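Local coordinates for tail protein, 43 kDa (Neisseria meningitidis MC58, PDB 3D37) that is of unknown function but probably serves as a baseplate hub component of a Mu-like phage tail, at residues K267-L270 against A271-L275; I158-V162 against G163-W167. All blocks are in the same frame, centred on the assembly; numbering follows the deposited sequence.

Overall arrangement
Both contacts are local, each made within one unbroken run of chain, and they neither nest nor cross: interaction 2 is complete roughly a hundred residues before interaction 1 begins. From the N terminus, helix 151-161 runs out at residues 158-162, and residues 163-167 turn the chain into strand 165-168, an outer strand, within this chain, of a small three-stranded sheet. Beyond strands 234-239 and 249-252 the chain enters helix 259-276, where interaction 1 joins residues 267-270 to the next turn, 271-275, ahead of strand 278-285. The two centres lie about 14 Å apart; the side chain of Lys268 packs against the side-chain amide of Asn160, so helix 259-276 touches the C-terminal end of helix 151-161 there.

Interaction 1. Residues K267-L270 against A271-L275; sequences KKQL and ADWRL
Lys268 O is gripped by two backbone amides: Asp272 N bonds to it at 2.9 Å, and Ala271 N adds a weak bond. The first is the i to i+4 bond of an alpha helix, here helix 259-276, repeated by Trp273 N to Gln269 O at 3.0 Å; the second spans only three residues. The side chains repeat the i to i+4 spacing. On one flank Lys268 forms a salt bridge to Asp272, NZ to OD1 at 3.1 Å. The lysine chain is extended until its last torsion (chi4 -47°), which brings the ammonium group round to the oxygen end of the carboxylate; as hydrogen bonds, those from NZ to OD1 and OD2 are both weak, the latter longer at 3.5 Å.

One residue further along, Gln269 lies over a face of the Trp273 indole. A bend at chi2 (65°) folds its chain onto the ring: CG sits 3.5 Å from the centroid of the six-membered ring of Trp273, a CH-pi contact, with the amide plane tilted 27° from the ring. Gln269 OE1 also stands over this face, 3.0 Å from Trp273 NE1, but the angle is too poor for a hydrogen bond. Phe213 meets the same indole edge-to-face, and Val251 of strand 249-252 also touches it. At the edge of the indole, near its plane, Leu270 CD2 stands 4.1 Å from Trp273 CE3.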
# COMPACT_ATOMS: atom_id res chain seq x y z
N LYS A 267 25.10 11.79 -41.09
CA LYS A 267 25.37 10.45 -40.60
C LYS A 267 25.46 10.40 -39.08
O LYS A 267 25.02 9.43 -38.46
CB LYS A 267 26.62 9.86 -41.26
CG LYS A 267 26.30 9.21 -42.60
CD LYS A 267 27.54 8.71 -43.36
CE LYS A 267 27.09 7.92 -44.58
NZ LYS A 267 28.22 7.22 -45.28
N LYS A 268 25.99 11.46 -38.48
CA LYS A 268 25.99 11.52 -37.04
C LYS A 268 24.56 11.63 -36.54
O LYS A 268 24.20 10.92 -35.60
CB LYS A 268 26.85 12.64 -36.43
CG LYS A 268 26.98 12.43 -34.86
CD LYS A 268 27.40 13.69 -34.11
CE LYS A 268 27.83 13.35 -32.65
NZ LYS A 268 26.91 12.45 -31.92
N GLN A 269 23.73 12.48 -37.16
CA GLN A 269 22.30 12.51 -36.81
C GLN A 269 21.59 11.14 -36.96
O GLN A 269 20.75 10.78 -36.14
CB GLN A 269 21.53 13.56 -37.61
CG GLN A 269 20.04 13.64 -37.22
CD GLN A 269 19.88 14.13 -35.77
OE1 GLN A 269 19.60 13.34 -34.84
NE2 GLN A 269 20.08 15.44 -35.58
N LEU A 270 21.90 10.41 -38.03
CA LEU A 270 21.27 9.11 -38.24
C LEU A 270 21.70 8.17 -37.14
O LEU A 270 20.92 7.36 -36.73
CB LEU A 270 21.60 8.48 -39.61
CG LEU A 270 20.96 9.12 -40.85
CD1 LEU A 270 21.65 8.68 -42.18
CD2 LEU A 270 19.48 8.87 -40.93
N ALA A 271 22.94 8.30 -36.64
CA ALA A 271 23.45 7.39 -35.60
C ALA A 271 22.83 7.73 -34.26
O ALA A 271 22.50 6.85 -33.45
CB ALA A 271 24.97 7.42 -35.55
N ASP A 272 22.63 9.02 -34.03
CA ASP A 272 21.97 9.46 -32.82
C ASP A 272 20.54 8.93 -32.77
O ASP A 272 20.09 8.44 -31.74
CB ASP A 272 21.97 10.98 -32.72
CG ASP A 272 23.35 11.56 -32.37
OD1 ASP A 272 24.27 10.79 -31.97
OD2 ASP A 272 23.50 12.80 -32.51
N TRP A 273 19.83 9.01 -33.89
CA TRP A 273 18.48 8.49 -33.95
C TRP A 273 18.45 6.97 -33.73
O TRP A 273 17.57 6.42 -33.05
CB TRP A 273 17.83 8.85 -35.28
CG TRP A 273 17.43 10.27 -35.37
CD1 TRP A 273 17.13 11.10 -34.33
CD2 TRP A 273 17.23 11.03 -36.57
NE1 TRP A 273 16.78 12.34 -34.81
CE2 TRP A 273 16.83 12.33 -36.17
CE3 TRP A 273 17.37 10.75 -37.94
CZ2 TRP A 273 16.56 13.36 -37.09
CZ3 TRP A 273 17.10 11.77 -38.86
CH2 TRP A 273 16.70 13.06 -38.43
N ARG A 274 19.44 6.30 -34.32
CA ARG A 274 19.49 4.84 -34.24
C ARG A 274 19.70 4.41 -32.78
O ARG A 274 19.17 3.45 -32.34
CB ARG A 274 20.61 4.34 -35.16
CG ARG A 274 20.98 2.88 -34.98
CD ARG A 274 22.05 2.45 -36.03
NE ARG A 274 22.14 0.99 -36.03
CZ ARG A 274 22.78 0.27 -36.96
NH1 ARG A 274 23.42 0.83 -37.97
NH2 ARG A 274 22.77 -1.06 -36.85
N LEU A 275 20.54 5.12 -32.05
CA LEU A 275 20.76 4.86 -30.63
C LEU A 275 19.51 5.05 -29.80
O LEU A 275 19.24 4.26 -28.86
CB LEU A 275 21.88 5.73 -30.09
CG LEU A 275 23.25 5.28 -30.51
CD1 LEU A 275 24.31 6.46 -30.41
CD2 LEU A 275 23.66 4.02 -29.70

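Interaction 2. Residues I158-V162 against G163-W167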
# COMPACT_ATOMS: atom_id res chain seq x y z
N ILE A 158 30.72 22.29 -30.77
CA ILE A 158 32.09 22.16 -31.18
C ILE A 158 32.55 20.69 -31.28
O ILE A 158 33.11 20.23 -32.30
CB ILE A 158 33.00 22.93 -30.18
CG1 ILE A 158 32.79 24.45 -30.32
CG2 ILE A 158 34.43 22.59 -30.41
CD1 ILE A 158 33.15 25.23 -29.05
N ALA A 159 32.32 19.97 -30.19
CA ALA A 159 32.72 18.57 -30.07
C ALA A 159 32.05 17.74 -31.16
O ALA A 159 32.72 16.94 -31.82
CB ALA A 159 32.32 18.01 -28.60
N ASN A 160 30.76 17.98 -31.36
CA ASN A 160 29.93 17.16 -32.20
C ASN A 160 30.29 17.40 -33.68
O ASN A 160 30.29 16.45 -34.49
CB ASN A 160 28.43 17.37 -31.91
CG ASN A 160 27.94 16.64 -30.62
OD1 ASN A 160 28.67 15.85 -29.98
ND2 ASN A 160 26.71 16.91 -30.23
N SER A 161 30.71 18.65 -33.99
CA SER A 161 31.22 19.04 -35.31
C SER A 161 32.32 18.12 -35.81
O SER A 161 32.54 18.00 -37.03
CB SER A 161 31.82 20.48 -35.27
OG SER A 161 33.23 20.42 -34.95
N VAL A 162 33.08 17.55 -34.90
CA VAL A 162 34.21 16.70 -35.25
C VAL A 162 33.92 15.29 -34.80
O VAL A 162 34.86 14.51 -34.58
CB VAL A 162 35.54 17.16 -34.63
CG1 VAL A 162 36.30 18.10 -35.62
CG2 VAL A 162 35.31 17.84 -33.27
N GLY A 163 32.63 14.96 -34.68
CA GLY A 163 32.19 13.61 -34.29
C GLY A 163 32.63 13.22 -32.87
O GLY A 163 32.93 12.03 -32.60
N LEU A 164 32.70 14.21 -31.98
CA LEU A 164 33.08 13.97 -30.59
C LEU A 164 31.97 14.44 -29.64
O LEU A 164 30.92 14.91 -30.07
CB LEU A 164 34.45 14.59 -30.28
CG LEU A 164 35.65 14.18 -31.17
CD1 LEU A 164 37.04 14.77 -30.68
CD2 LEU A 164 35.76 12.66 -31.27
N HIS A 165 32.19 14.24 -28.34
CA HIS A 165 31.23 14.69 -27.35
C HIS A 165 31.97 15.02 -26.06
O HIS A 165 32.96 14.36 -25.73
CB HIS A 165 30.19 13.54 -27.10
CG HIS A 165 28.96 14.00 -26.39
ND1 HIS A 165 27.90 14.58 -27.05
CD2 HIS A 165 28.61 13.97 -25.09
CE1 HIS A 165 26.97 14.93 -26.18
NE2 HIS A 165 27.37 14.55 -24.98
N PRO A 166 31.48 16.01 -25.28
CA PRO A 166 32.08 16.31 -23.99
C PRO A 166 31.52 15.50 -22.82
O PRO A 166 30.32 15.23 -22.79
CB PRO A 166 31.72 17.78 -23.78
CG PRO A 166 30.41 17.91 -24.40
CD PRO A 166 30.36 16.92 -25.56
N TRP A 167 32.37 15.16 -21.85
CA TRP A 167 31.89 14.74 -20.53
C TRP A 167 32.92 15.02 -19.49
O TRP A 167 34.08 15.17 -19.82
CB TRP A 167 31.53 13.25 -20.51
CG TRP A 167 32.68 12.30 -20.77
CD1 TRP A 167 33.46 11.72 -19.85
CD2 TRP A 167 33.13 11.81 -22.05
NE1 TRP A 167 34.40 10.91 -20.45
CE2 TRP A 167 34.19 10.94 -21.80
CE3 TRP A 167 32.73 12.03 -23.36
CZ2 TRP A 167 34.83 10.26 -22.81
CZ3 TRP A 167 33.33 11.37 -24.34
CH2 TRP A 167 34.38 10.50 -24.09
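A Schellman motif ends helix 151-161 here, with Gly163 as its C-prime residue, and shows how a helix can hand its chain directly to a strand. Its two defining bonds run backward from the turn: Leu164 N to Ala159 O at 2.7 Å and Gly163 N to Asn160 O at 2.8 Å. Neither donor lies on a lone pair, each standing above the plane of its carbonyl, with Gly163 N 63° out of that of Asn160. Ala159 O also accepts Val162 N, and the two amides reach it from opposite faces of its plane. Gly163 makes the reversal with a positive phi (63°), a conformation that favours glycine.

The methyl of Ala159 faces the departing chain and touches His165 CA at 3.7 Å; Pro166 CD lies against the same CB at 3.8 Å. Leu164, its CG anti to its own carbonyl carbon, meets Val162 CG2 through CG at 4.2 Å. Val113 of helix 113-121 touches both of these side chains, and Val176 covers Ala159 and Leu164 from strand 174-177. Asn160 and His165 lie side by side and point the same way, amide and imidazole planes 27° apart. Within the last helical turn Ser161 OG bonds back to Ile158 O at 2.7 Å.

Beyond the turn, His165 and Trp167 pair through their backbones with Gly177 and Val175, making the new strand an outer one, within this chain, of the small three-stranded sheet. The whole is a helix-to-strand connection built on a glycine-terminated Schellman C-cap.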